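Local coordinates for protein meta cleavage compound hydrolase (Janthinobacterium, PDB 1J1I) that cleaves by hydrolysis a carbon-carbon bond in the ring-opened intermediate of bacterial carbazole degradation, yielding anthranilate, at residues G45-E50 with T187-E192; E52-N57 with A263-P268; R67-D72 with M102-K107; V131-L136 with S277-R282; A140-E145 with Y213-I218. All blocks are in the same frame, centred on the assembly; numbering follows the deposited sequence.

Contact 1: G45-E50 with T187-E192; sequences GGAGAE and TYATDE
E50 lies over one face of the Y188 ring, making a CH-pi contact in which CG sits 3.5 Å from the ring centroid and only 12° off its normal. The side chain is folded: CG stands between the backbone N and the carbonyl carbon (chi1 49°), and a bend at chi2 brings CD back over the ring rim, 3.4 Å from Y188 CE1. The carboxylate is stacked nearly flat on the ring, its plane turned just 5° from it. The apolar pair is A47 CB on A189 CB at 3.7 Å. At the type II beta turn G46-A49 the backbones come close, G48 CA 3.4 Å from A189 N; a CB on G48 would run into A189 CB. The loop after strand 38-42 thus packs on the end of helix 179-190, and its G45 N makes a weak hydrogen bond with S114 OG, probably the nucleophile. No hydrogen bond joins the segments. E50 OE2 accepts from G53 N; OE1 accepts from E52 N, capping helix 51-55, and forms a salt bridge with R29, which also bonds weakly to Y188 OH. With its charge balanced there, the carboxylate probably can lie against an aromatic face at little cost.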
# COMPACT_ATOMS: atom_id res chain seq x y z
N GLY A 45 -7.75 17.29 12.69
CA GLY A 45 -8.53 18.34 13.30
C GLY A 45 -9.45 17.74 14.33
O GLY A 45 -9.27 16.59 14.74
N GLY A 46 -10.45 18.50 14.76
CA GLY A 46 -11.36 17.98 15.76
C GLY A 46 -11.03 18.53 17.13
O GLY A 46 -9.86 18.75 17.45
N ALA A 47 -12.05 18.74 17.94
CA ALA A 47 -11.87 19.27 19.28
C ALA A 47 -11.04 18.32 20.13
O ALA A 47 -11.32 17.12 20.20
CB ALA A 47 -13.23 19.51 19.94
N GLY A 48 -10.00 18.85 20.77
CA GLY A 48 -9.15 18.03 21.61
C GLY A 48 -8.13 17.19 20.87
O GLY A 48 -7.43 16.39 21.48
N ALA A 49 -8.03 17.37 19.56
CA ALA A 49 -7.06 16.60 18.79
C ALA A 49 -5.67 17.18 18.98
O ALA A 49 -5.47 18.39 18.90
CB ALA A 49 -7.43 16.61 17.31
N GLU A 50 -4.72 16.30 19.26
CA GLU A 50 -3.33 16.70 19.45
C GLU A 50 -2.39 15.51 19.28
O GLU A 50 -2.84 14.38 19.07
CB GLU A 50 -3.14 17.38 20.82
CG GLU A 50 -3.73 16.64 22.02
CD GLU A 50 -2.95 15.40 22.38
OE1 GLU A 50 -1.75 15.52 22.72
OE2 GLU A 50 -3.53 14.29 22.31
N THR A 187 -10.39 16.07 27.74
CA THR A 187 -9.72 17.05 28.58
C THR A 187 -9.13 18.18 27.72
O THR A 187 -9.26 19.35 28.06
CB THR A 187 -8.59 16.40 29.41
OG1 THR A 187 -9.16 15.48 30.34
CG2 THR A 187 -7.81 17.46 30.18
N TYR A 188 -8.50 17.81 26.60
CA TYR A 188 -7.92 18.81 25.70
C TYR A 188 -9.01 19.65 25.04
O TYR A 188 -8.86 20.86 24.87
CB TYR A 188 -7.08 18.15 24.61
CG TYR A 188 -5.70 17.73 25.03
CD1 TYR A 188 -5.36 16.38 25.14
CD2 TYR A 188 -4.71 18.68 25.29
CE1 TYR A 188 -4.07 15.98 25.49
CE2 TYR A 188 -3.42 18.29 25.65
CZ TYR A 188 -3.10 16.94 25.74
OH TYR A 188 -1.82 16.56 26.08
N ALA A 189 -10.11 19.00 24.68
CA ALA A 189 -11.22 19.68 24.00
C ALA A 189 -12.00 20.64 24.90
O ALA A 189 -12.63 21.57 24.40
CB ALA A 189 -12.17 18.64 23.41
N THR A 190 -11.95 20.40 26.20
CA THR A 190 -12.66 21.22 27.17
C THR A 190 -11.89 22.47 27.58
O THR A 190 -12.48 23.50 27.88
CB THR A 190 -13.04 20.41 28.42
OG1 THR A 190 -14.03 19.44 28.08
CG2 THR A 190 -13.58 21.32 29.52
N ASP A 191 -10.56 22.36 27.62
CA ASP A 191 -9.71 23.49 27.98
C ASP A 191 -10.24 24.71 27.22
O ASP A 191 -10.18 24.75 25.99
CB ASP A 191 -8.26 23.21 27.57
CG ASP A 191 -7.34 24.38 27.84
OD1 ASP A 191 -7.16 24.72 29.03
OD2 ASP A 191 -6.80 24.95 26.88
N GLU A 192 -10.77 25.69 27.95
CA GLU A 192 -11.34 26.87 27.29
C GLU A 192 -10.48 27.56 26.25
O GLU A 192 -11.00 28.01 25.23
CB GLU A 192 -11.85 27.87 28.33
CG GLU A 192 -11.06 27.97 29.62
CD GLU A 192 -11.86 28.66 30.72
OE1 GLU A 192 -12.35 29.78 30.49
OE2 GLU A 192 -11.99 28.07 31.82

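Contact 2: E52-N57 with A263-P268; sequences EGNWRN and AMIEHP
N54 and M264 share a water instead of a direct hydrogen bond, and water is the sole hydrogen-bonded link between the two short helical segments. One water donates to both N54 O (2.7 Å) and M264 O (2.8 Å). A second accepts from N57 ND2 (2.9 Å) and donates to I265 O (2.7 Å). The M264 side chain lies against both N54 and W55. Its CG stands between the backbone N and the carbonyl carbon (chi1 76°), close to N54 O. M264 CB touches W55 CZ3 at 3.6 Å, CG makes an off-centre CH-pi contact with the six-membered ring, and SD, 5.3 Å from that ring's centroid, adds an oblique Met-aromatic contact. The methyl end comes to N54, with CE 3.5 Å from OD1, an oxygen that accepts from G44 N. At the other end of the contact N57 CB rests on P268 CB at 3.8 Å, while I265 brings CD1 near G53 O. F271 of helix 268-281 and M137 of strand 131-137 touch both W55 and M264, completing a mixed aromatic and sulfur cluster not far from the likely catalytic S114 and H261. M264 and W55 make the apolar part of the junction, and the two waters serve backbone carbonyls that the opposing segment does not reach with a donor of its own.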
# COMPACT_ATOMS: atom_id res chain seq x y z
N GLU A 52 -0.28 13.52 21.25
CA GLU A 52 -0.27 12.31 22.06
C GLU A 52 -1.41 11.36 21.71
O GLU A 52 -1.18 10.17 21.46
CB GLU A 52 -0.31 12.67 23.55
CG GLU A 52 -0.11 11.51 24.51
CD GLU A 52 0.25 11.98 25.91
OE1 GLU A 52 -0.47 12.85 26.45
OE2 GLU A 52 1.24 11.48 26.47
N GLY A 53 -2.63 11.87 21.69
CA GLY A 53 -3.79 11.05 21.38
C GLY A 53 -3.76 10.48 19.96
O GLY A 53 -4.25 9.37 19.72
N ASN A 54 -3.20 11.23 19.03
CA ASN A 54 -3.13 10.77 17.65
C ASN A 54 -2.01 9.77 17.36
O ASN A 54 -2.19 8.84 16.58
CB ASN A 54 -2.96 11.95 16.68
CG ASN A 54 -4.28 12.49 16.15
OD1 ASN A 54 -4.39 12.85 14.99
ND2 ASN A 54 -5.29 12.56 17.02
N TRP A 55 -0.85 9.96 17.99
CA TRP A 55 0.29 9.12 17.67
C TRP A 55 0.91 8.23 18.74
O TRP A 55 1.93 7.59 18.50
CB TRP A 55 1.38 10.01 17.08
CG TRP A 55 0.87 10.92 15.99
CD1 TRP A 55 0.61 12.26 16.10
CD2 TRP A 55 0.59 10.56 14.64
NE1 TRP A 55 0.18 12.75 14.89
CE2 TRP A 55 0.15 11.73 13.98
CE3 TRP A 55 0.65 9.35 13.92
CZ2 TRP A 55 -0.20 11.73 12.62
CZ3 TRP A 55 0.29 9.36 12.57
CH2 TRP A 55 -0.13 10.54 11.94
N ARG A 56 0.28 8.19 19.91
CA ARG A 56 0.78 7.41 21.03
C ARG A 56 1.39 6.05 20.67
O ARG A 56 2.56 5.78 20.96
CB ARG A 56 -0.34 7.20 22.05
CG ARG A 56 0.15 6.93 23.46
CD ARG A 56 -0.91 7.36 24.47
NE ARG A 56 -0.33 7.64 25.78
CZ ARG A 56 -0.96 8.29 26.75
NH1 ARG A 56 -2.19 8.74 26.57
NH2 ARG A 56 -0.35 8.50 27.91
N ASN A 57 0.60 5.21 20.02
CA ASN A 57 1.04 3.87 19.64
C ASN A 57 1.86 3.76 18.36
O ASN A 57 2.36 2.68 18.04
CB ASN A 57 -0.17 2.93 19.55
CG ASN A 57 -0.92 2.83 20.86
OD1 ASN A 57 -0.31 2.60 21.91
ND2 ASN A 57 -2.23 2.99 20.82
N ALA A 263 -6.66 5.77 10.52
CA ALA A 263 -5.85 4.57 10.38
C ALA A 263 -4.77 4.42 11.46
O ALA A 263 -4.56 3.34 11.99
CB ALA A 263 -5.21 4.53 8.99
N MET A 264 -4.08 5.52 11.78
CA MET A 264 -3.00 5.47 12.78
C MET A 264 -3.48 5.09 14.18
O MET A 264 -2.69 4.63 15.01
CB MET A 264 -2.26 6.81 12.85
CG MET A 264 -3.02 7.90 13.58
SD MET A 264 -4.55 8.38 12.77
CE MET A 264 -5.12 9.64 13.88
N ILE A 265 -4.77 5.32 14.45
CA ILE A 265 -5.34 4.99 15.76
C ILE A 265 -6.02 3.62 15.73
O ILE A 265 -5.85 2.82 16.65
CB ILE A 265 -6.38 6.05 16.21
CG1 ILE A 265 -5.69 7.40 16.44
CG2 ILE A 265 -7.07 5.60 17.49
CD1 ILE A 265 -6.65 8.54 16.78
N GLU A 266 -6.76 3.35 14.66
CA GLU A 266 -7.49 2.09 14.51
C GLU A 266 -6.59 0.88 14.26
O GLU A 266 -6.89 -0.22 14.72
CB GLU A 266 -8.51 2.21 13.38
CG GLU A 266 -9.50 3.35 13.55
CD GLU A 266 -10.38 3.55 12.33
OE1 GLU A 266 -11.03 2.57 11.90
OE2 GLU A 266 -10.43 4.68 11.81
N HIS A 267 -5.50 1.08 13.53
CA HIS A 267 -4.56 0.01 13.22
C HIS A 267 -3.15 0.58 13.25
O HIS A 267 -2.50 0.71 12.22
CB HIS A 267 -4.85 -0.54 11.82
CG HIS A 267 -6.28 -0.95 11.61
ND1 HIS A 267 -6.83 -2.08 12.18
CD2 HIS A 267 -7.28 -0.36 10.90
CE1 HIS A 267 -8.10 -2.17 11.83
NE2 HIS A 267 -8.40 -1.15 11.05
N PRO A 268 -2.66 0.93 14.45
CA PRO A 268 -1.31 1.50 14.59
C PRO A 268 -0.16 0.70 14.00
O PRO A 268 0.68 1.27 13.29
CB PRO A 268 -1.18 1.72 16.11
CG PRO A 268 -2.10 0.68 16.70
CD PRO A 268 -3.29 0.71 15.77
O HOH W 1 -1.41 6.26 16.93
O HOH W 2 -4.41 3.03 18.97

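Contact 3: R67-D72 with M102-K107; sequences RVIAMD and MNFDGK
R67 grips N103 end-on with both terminal nitrogens. NH2 donates to N103 OD1 at 2.9 Å in a nearly straight bond (165°), and NH1 donates to the backbone N103 O at 3.2 Å, approaching from above that carbonyl's plane. Both oxygens lie in the guanidinium plane, whereas the N103 amide is turned 79° from it. A further, weak bond runs from NH1 to OD1. F104 presents its ring edge to the same group, CE2 lying 3.6 Å from R67 NH1. M102 CE comes within 3.7 Å of R67 NH2 and meets I69 CD1 tip to tip at 4.0 Å.

Behind this first shell, R67 is a straight rod: CG is anti to the backbone N (chi1 -179°) and the chain stays extended to NE, which forms a salt bridge with E32 of strand 26-33. M102 CB packs 3.4 Å above the F104 ring, offset toward its rim, and so backs the ring that flanks the arginine. I69 and M102 both touch Y30, and F104 reaches P38 and I40 of the neighbouring strand. Strand 67-71 is held on one side by strand 26-33 and on the other by 38-42. The loop 102-107 returns from helix 88-101 to strand 108-113, parallel to 67-71 with strand 38-42 between them, a beta-alpha-beta crossover of the alpha/beta hydrolase fold.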
# COMPACT_ATOMS: atom_id res chain seq x y z
N ARG A 67 14.01 9.72 13.74
CA ARG A 67 13.84 10.71 14.79
C ARG A 67 12.40 11.17 14.58
O ARG A 67 12.11 11.88 13.61
CB ARG A 67 14.79 11.90 14.60
CG ARG A 67 14.67 12.95 15.69
CD ARG A 67 15.50 14.19 15.38
NE ARG A 67 15.30 15.22 16.40
CZ ARG A 67 15.72 16.47 16.29
NH1 ARG A 67 16.36 16.88 15.20
NH2 ARG A 67 15.49 17.33 17.28
N VAL A 68 11.50 10.76 15.47
CA VAL A 68 10.09 11.10 15.35
C VAL A 68 9.73 12.38 16.10
O VAL A 68 10.02 12.53 17.28
CB VAL A 68 9.21 9.95 15.87
CG1 VAL A 68 7.75 10.30 15.69
CG2 VAL A 68 9.56 8.65 15.15
N ILE A 69 9.07 13.29 15.39
CA ILE A 69 8.67 14.58 15.95
C ILE A 69 7.17 14.80 15.68
O ILE A 69 6.77 15.06 14.55
CB ILE A 69 9.47 15.73 15.28
CG1 ILE A 69 10.98 15.53 15.52
CG2 ILE A 69 8.99 17.08 15.80
CD1 ILE A 69 11.45 15.76 16.96
N ALA A 70 6.36 14.67 16.73
CA ALA A 70 4.92 14.85 16.63
C ALA A 70 4.59 16.27 17.08
O ALA A 70 4.66 16.58 18.27
CB ALA A 70 4.19 13.83 17.50
N MET A 71 4.22 17.13 16.13
CA MET A 71 3.94 18.54 16.38
C MET A 71 2.46 18.92 16.51
O MET A 71 1.64 18.49 15.70
CB MET A 71 4.55 19.38 15.25
CG MET A 71 4.35 20.90 15.38
SD MET A 71 4.44 21.75 13.76
CE MET A 71 2.68 21.72 13.29
N ASP A 72 2.13 19.72 17.52
CA ASP A 72 0.76 20.20 17.69
C ASP A 72 0.60 21.40 16.76
O ASP A 72 1.42 22.33 16.79
CB ASP A 72 0.50 20.65 19.13
CG ASP A 72 0.16 19.50 20.05
OD1 ASP A 72 0.15 18.33 19.60
OD2 ASP A 72 -0.09 19.77 21.25
N MET A 102 13.31 24.04 14.12
CA MET A 102 13.88 22.79 14.61
C MET A 102 15.32 22.62 14.11
O MET A 102 15.74 23.28 13.16
CB MET A 102 13.02 21.60 14.19
CG MET A 102 11.73 21.45 15.00
SD MET A 102 12.04 21.26 16.78
CE MET A 102 12.57 19.56 16.84
N ASN A 103 16.07 21.74 14.75
CA ASN A 103 17.45 21.52 14.37
C ASN A 103 17.58 20.36 13.39
O ASN A 103 17.98 19.25 13.76
CB ASN A 103 18.31 21.28 15.62
CG ASN A 103 17.82 20.12 16.48
OD1 ASN A 103 16.62 19.93 16.65
ND2 ASN A 103 18.76 19.37 17.04
N PHE A 104 17.25 20.62 12.12
CA PHE A 104 17.33 19.61 11.08
C PHE A 104 18.49 19.90 10.13
O PHE A 104 18.64 21.02 9.65
CB PHE A 104 16.02 19.58 10.28
CG PHE A 104 14.83 19.22 11.11
CD1 PHE A 104 13.59 19.81 10.86
CD2 PHE A 104 14.92 18.26 12.11
CE1 PHE A 104 12.47 19.47 11.60
CE2 PHE A 104 13.80 17.91 12.86
CZ PHE A 104 12.57 18.51 12.60
N ASP A 105 19.30 18.89 9.86
CA ASP A 105 20.44 19.05 8.97
C ASP A 105 20.02 19.09 7.51
O ASP A 105 20.71 19.67 6.67
CB ASP A 105 21.45 17.91 9.16
CG ASP A 105 21.85 17.72 10.61
OD1 ASP A 105 22.17 18.72 11.28
OD2 ASP A 105 21.87 16.56 11.08
N GLY A 106 18.88 18.48 7.21
CA GLY A 106 18.39 18.46 5.84
C GLY A 106 16.88 18.46 5.74
O GLY A 106 16.19 19.10 6.53
N LYS A 107 16.36 17.74 4.75
CA LYS A 107 14.92 17.67 4.55
C LYS A 107 14.27 16.77 5.59
O LYS A 107 14.95 16.01 6.28
CB LYS A 107 14.61 17.12 3.15
CG LYS A 107 15.11 18.02 2.03
CD LYS A 107 14.81 17.44 0.66
CE LYS A 107 15.21 18.43 -0.43
NZ LYS A 107 14.87 17.92 -1.78

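Contact 4: V131-L136 with S277-R282; sequences VNALVL and SFLSLR
Strand 133-136 and helix 277-281, with V135 facing F278, run nearly antiparallel, their axes 9.8 Å apart at 161°. F278 makes the largest share of the contact. Its CG is anti to the backbone N (chi1 175°), and the ring lies obliquely against three consecutive strand residues. CE2 meets A133 CB at 4.0 Å and also comes to L134 O at 3.8 Å. CD2 packs on V135 CG2 at 3.9 Å, the two side chains running alongside with opposite headings. L279, one residue on, sends CD2 to within 4.1 Å of A133 CB, so the small alanine receives ring carbon CE2 and a methyl together. R282 CG lies 4.1 Å above one face of the F278 ring, offset toward its rim. R282 CB lies loosely beside N132 ND2, at 4.4 Å. No hydrogen bond crosses this interface; the strand's backbone bonds run within the sheet, A133 and V135 pairing with I110, and L134 with L226. L134 points away from the helix and touches S124 of helix 114-126, as V131 does. Outward from the sheet, S277 and S280 pack on N273 of the second subunit and L281 on D270 of that subunit. This is the helix-on-sheet packing of the alpha/beta hydrolase sandwich, with helix 268-281 on one face of the central sheet and helix 114-126 on the other.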
# COMPACT_ATOMS: atom_id res chain seq x y z
N VAL A 131 11.04 19.51 2.33
CA VAL A 131 10.43 18.17 2.41
C VAL A 131 11.03 17.08 1.53
O VAL A 131 11.30 17.29 0.35
CB VAL A 131 8.93 18.28 2.08
CG1 VAL A 131 8.22 16.97 2.42
CG2 VAL A 131 8.32 19.44 2.86
N ASN A 132 11.20 15.90 2.13
CA ASN A 132 11.75 14.73 1.47
C ASN A 132 10.64 13.76 1.02
O ASN A 132 10.71 13.17 -0.06
CB ASN A 132 12.70 13.99 2.41
CG ASN A 132 13.11 12.64 1.89
OD1 ASN A 132 13.82 12.54 0.88
ND2 ASN A 132 12.67 11.58 2.57
N ALA A 133 9.63 13.58 1.87
CA ALA A 133 8.51 12.67 1.58
C ALA A 133 7.26 13.13 2.31
O ALA A 133 7.35 13.80 3.34
CB ALA A 133 8.86 11.24 2.00
N LEU A 134 6.10 12.76 1.77
CA LEU A 134 4.82 13.14 2.34
C LEU A 134 3.86 11.95 2.46
O LEU A 134 3.74 11.16 1.53
CB LEU A 134 4.16 14.21 1.47
CG LEU A 134 2.73 14.64 1.83
CD1 LEU A 134 2.74 15.44 3.13
CD2 LEU A 134 2.16 15.49 0.70
N VAL A 135 3.19 11.85 3.59
CA VAL A 135 2.21 10.78 3.81
C VAL A 135 0.88 11.43 4.12
O VAL A 135 0.75 12.16 5.10
CB VAL A 135 2.62 9.87 5.00
CG1 VAL A 135 1.53 8.82 5.25
CG2 VAL A 135 3.96 9.21 4.71
N LEU A 136 -0.11 11.20 3.26
CA LEU A 136 -1.43 11.77 3.44
C LEU A 136 -2.33 10.63 3.90
O LEU A 136 -2.52 9.65 3.19
CB LEU A 136 -1.93 12.36 2.13
CG LEU A 136 -1.02 13.45 1.54
CD1 LEU A 136 -1.48 13.78 0.13
CD2 LEU A 136 -1.06 14.70 2.43
N SER A 277 7.95 1.17 5.64
CA SER A 277 8.25 0.60 4.33
C SER A 277 8.38 1.70 3.28
O SER A 277 9.33 1.72 2.49
CB SER A 277 7.14 -0.39 3.94
OG SER A 277 7.43 -1.06 2.72
N PHE A 278 7.43 2.63 3.27
CA PHE A 278 7.45 3.74 2.32
C PHE A 278 8.71 4.58 2.49
O PHE A 278 9.42 4.87 1.53
CB PHE A 278 6.21 4.62 2.52
CG PHE A 278 6.21 5.86 1.66
CD1 PHE A 278 6.18 5.77 0.27
CD2 PHE A 278 6.21 7.12 2.25
CE1 PHE A 278 6.15 6.92 -0.52
CE2 PHE A 278 6.19 8.28 1.47
CZ PHE A 278 6.15 8.17 0.08
N LEU A 279 9.00 4.97 3.73
CA LEU A 279 10.18 5.79 4.01
C LEU A 279 11.51 5.09 3.72
O LEU A 279 12.49 5.75 3.37
CB LEU A 279 10.15 6.25 5.47
CG LEU A 279 8.97 7.15 5.86
CD1 LEU A 279 9.02 7.44 7.35
CD2 LEU A 279 9.03 8.44 5.05
N SER A 280 11.54 3.76 3.83
CA SER A 280 12.77 3.02 3.57
C SER A 280 13.20 3.11 2.12
O SER A 280 14.39 3.05 1.81
CB SER A 280 12.60 1.54 3.97
OG SER A 280 11.70 0.89 3.09
N LEU A 281 12.23 3.23 1.21
CA LEU A 281 12.53 3.34 -0.21
C LEU A 281 13.01 4.75 -0.52
O LEU A 281 13.90 4.95 -1.34
CB LEU A 281 11.29 3.03 -1.05
CG LEU A 281 10.69 1.63 -0.97
CD1 LEU A 281 9.44 1.58 -1.84
CD2 LEU A 281 11.71 0.59 -1.43
N ARG A 282 12.39 5.73 0.13
CA ARG A 282 12.73 7.14 -0.08
C ARG A 282 13.89 7.60 0.79
O ARG A 282 14.39 6.79 1.60
CB ARG A 282 11.50 8.01 0.20
CG ARG A 282 10.23 7.55 -0.51
CD ARG A 282 10.47 7.32 -1.99
NE ARG A 282 10.22 5.93 -2.37
CZ ARG A 282 10.50 5.41 -3.56
NH1 ARG A 282 11.06 6.17 -4.50
NH2 ARG A 282 10.23 4.14 -3.82

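Contact 5: A140-E145 with Y213-I218; sequences AGLVVE and YDPEFI
The loop that leaves the C-terminal end of strand 131-137 is tied to the start of helix 215-218 by one short backbone hydrogen bond, from Y213 N to G141 O (2.7 Å, 163°). A bridging water reinforces it, accepting from V143 N at 3.0 Å and donating to Y213 O at 2.7 Å. G141 has backbone angles (phi 137°) at which a CB would collide with the preceding carbonyl oxygen. Its CA lies 4.0 Å from Y213 CD1. Beside the bond, the apolar ends of L142 and I218 press together: I218 CD1 lies 3.4 Å from L142 CD2 and equally close to L142 CG, tighter than usual carbon contact. L142 CD2 also faces P215 CG more loosely. The helix start is fixed by D214, an N-cap whose OD2 accepts from E216 N at 2.9 Å. F217 places CE2 over the centre of one face of the Y213 ring, 3.7 Å above its plane. Y213 OH bonds with A118 O of helix 114-126 and with Q88 NE2. A140 makes a backbone hydrogen bond with S114, probably the nucleophile. Helix 114-126 also receives F217 and A140, whereas L142 and I218 turn to helix 238-247, touching T240, K243 and F244. The contact thus lies where strand 131-137 hands over to a loop, with helices 114-126 and 238-247 packed against it.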
# COMPACT_ATOMS: atom_id res chain seq x y z
N ALA A 140 -7.40 15.81 4.36
CA ALA A 140 -8.35 16.78 3.86
C ALA A 140 -7.64 17.44 2.67
O ALA A 140 -6.43 17.25 2.48
CB ALA A 140 -8.63 17.82 4.95
N GLY A 141 -8.38 18.20 1.87
CA GLY A 141 -7.77 18.86 0.73
C GLY A 141 -8.62 18.78 -0.52
O GLY A 141 -8.62 19.68 -1.36
N LEU A 142 -9.34 17.67 -0.66
CA LEU A 142 -10.20 17.48 -1.81
C LEU A 142 -11.66 17.52 -1.38
O LEU A 142 -12.04 16.93 -0.38
CB LEU A 142 -9.92 16.14 -2.50
CG LEU A 142 -8.76 16.10 -3.51
CD1 LEU A 142 -8.48 14.67 -3.96
CD2 LEU A 142 -9.12 16.98 -4.69
N VAL A 143 -12.45 18.22 -2.18
CA VAL A 143 -13.87 18.34 -1.93
C VAL A 143 -14.60 17.11 -2.41
O VAL A 143 -15.77 16.92 -2.07
CB VAL A 143 -14.50 19.54 -2.69
CG1 VAL A 143 -16.01 19.62 -2.40
CG2 VAL A 143 -13.83 20.84 -2.33
N VAL A 144 -13.92 16.28 -3.21
CA VAL A 144 -14.55 15.08 -3.79
C VAL A 144 -15.99 14.75 -3.40
O VAL A 144 -16.30 14.15 -2.34
CB VAL A 144 -13.73 13.83 -3.57
CG1 VAL A 144 -14.06 13.18 -2.22
CG2 VAL A 144 -14.01 12.89 -4.75
N GLU A 145 -16.84 15.10 -4.35
CA GLU A 145 -18.28 15.02 -4.32
C GLU A 145 -18.30 16.42 -4.95
O GLU A 145 -17.19 17.01 -4.92
CB GLU A 145 -18.83 15.08 -2.86
CG GLU A 145 -19.45 13.78 -2.29
CD GLU A 145 -19.59 13.80 -0.75
OE1 GLU A 145 -20.02 14.83 -0.14
OE2 GLU A 145 -19.29 12.75 -0.14
N TYR A 213 -8.36 22.34 -1.41
CA TYR A 213 -7.47 22.97 -2.37
C TYR A 213 -8.04 22.61 -3.73
O TYR A 213 -8.76 21.63 -3.88
CB TYR A 213 -6.06 22.39 -2.28
CG TYR A 213 -5.37 22.57 -0.95
CD1 TYR A 213 -4.89 21.47 -0.24
CD2 TYR A 213 -5.15 23.85 -0.42
CE1 TYR A 213 -4.21 21.63 0.96
CE2 TYR A 213 -4.47 24.02 0.78
CZ TYR A 213 -4.00 22.90 1.47
OH TYR A 213 -3.31 23.05 2.65
N ASP A 214 -7.72 23.42 -4.73
CA ASP A 214 -8.19 23.12 -6.07
C ASP A 214 -7.36 21.92 -6.52
O ASP A 214 -6.20 21.77 -6.11
CB ASP A 214 -7.93 24.28 -7.02
CG ASP A 214 -8.58 24.07 -8.37
OD1 ASP A 214 -9.75 24.48 -8.53
OD2 ASP A 214 -7.93 23.48 -9.26
N PRO A 215 -7.93 21.04 -7.34
CA PRO A 215 -7.13 19.90 -7.78
C PRO A 215 -5.81 20.35 -8.42
O PRO A 215 -4.80 19.64 -8.37
CB PRO A 215 -8.05 19.20 -8.77
CG PRO A 215 -9.40 19.42 -8.14
CD PRO A 215 -9.34 20.89 -7.74
N GLU A 216 -5.81 21.55 -9.01
CA GLU A 216 -4.61 22.07 -9.65
C GLU A 216 -3.47 22.29 -8.66
O GLU A 216 -2.30 22.12 -9.00
CB GLU A 216 -4.92 23.39 -10.38
CG GLU A 216 -5.71 23.19 -11.66
CD GLU A 216 -5.02 22.22 -12.60
OE1 GLU A 216 -3.92 22.54 -13.08
OE2 GLU A 216 -5.59 21.14 -12.86
N PHE A 217 -3.82 22.66 -7.43
CA PHE A 217 -2.84 22.87 -6.38
C PHE A 217 -2.25 21.52 -5.98
O PHE A 217 -1.03 21.38 -5.82
CB PHE A 217 -3.50 23.51 -5.15
CG PHE A 217 -2.55 23.83 -4.03
CD1 PHE A 217 -1.74 24.97 -4.09
CD2 PHE A 217 -2.49 23.02 -2.90
CE1 PHE A 217 -0.88 25.29 -3.04
CE2 PHE A 217 -1.63 23.34 -1.84
CZ PHE A 217 -0.83 24.48 -1.91
N ILE A 218 -3.12 20.53 -5.82
CA ILE A 218 -2.71 19.19 -5.44
C ILE A 218 -1.77 18.56 -6.48
O ILE A 218 -0.86 17.80 -6.13
CB ILE A 218 -3.97 18.30 -5.22
CG1 ILE A 218 -4.79 18.89 -4.06
CG2 ILE A 218 -3.58 16.85 -4.92
CD1 ILE A 218 -6.11 18.22 -3.81
O HOH W 3 -11.10 20.22 -3.97

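Overall arrangement
Contacts 1 and 4 are largely buried; 2, 3 and 5 are partly buried. Contacts 3 and 4 reach the same central sheet and touch through K107 beside V131 and N132, yet differ in chemistry: an arginine gripping a loop in the one, largely apolar helix-on-strand packing in the other. Contacts 1 and 2 share the region of helix 51-55, E50 capping it and W55 lying within it; Y188 comes near E52, and E50 touches D72 of contact 3. Contact 5 continues the chain beyond the strand of contact 4. Direct hydrogen bonds cross only contacts 3 and 5, and waters bridge 2 and 5. Contact 4 alone adjoins the second subunit.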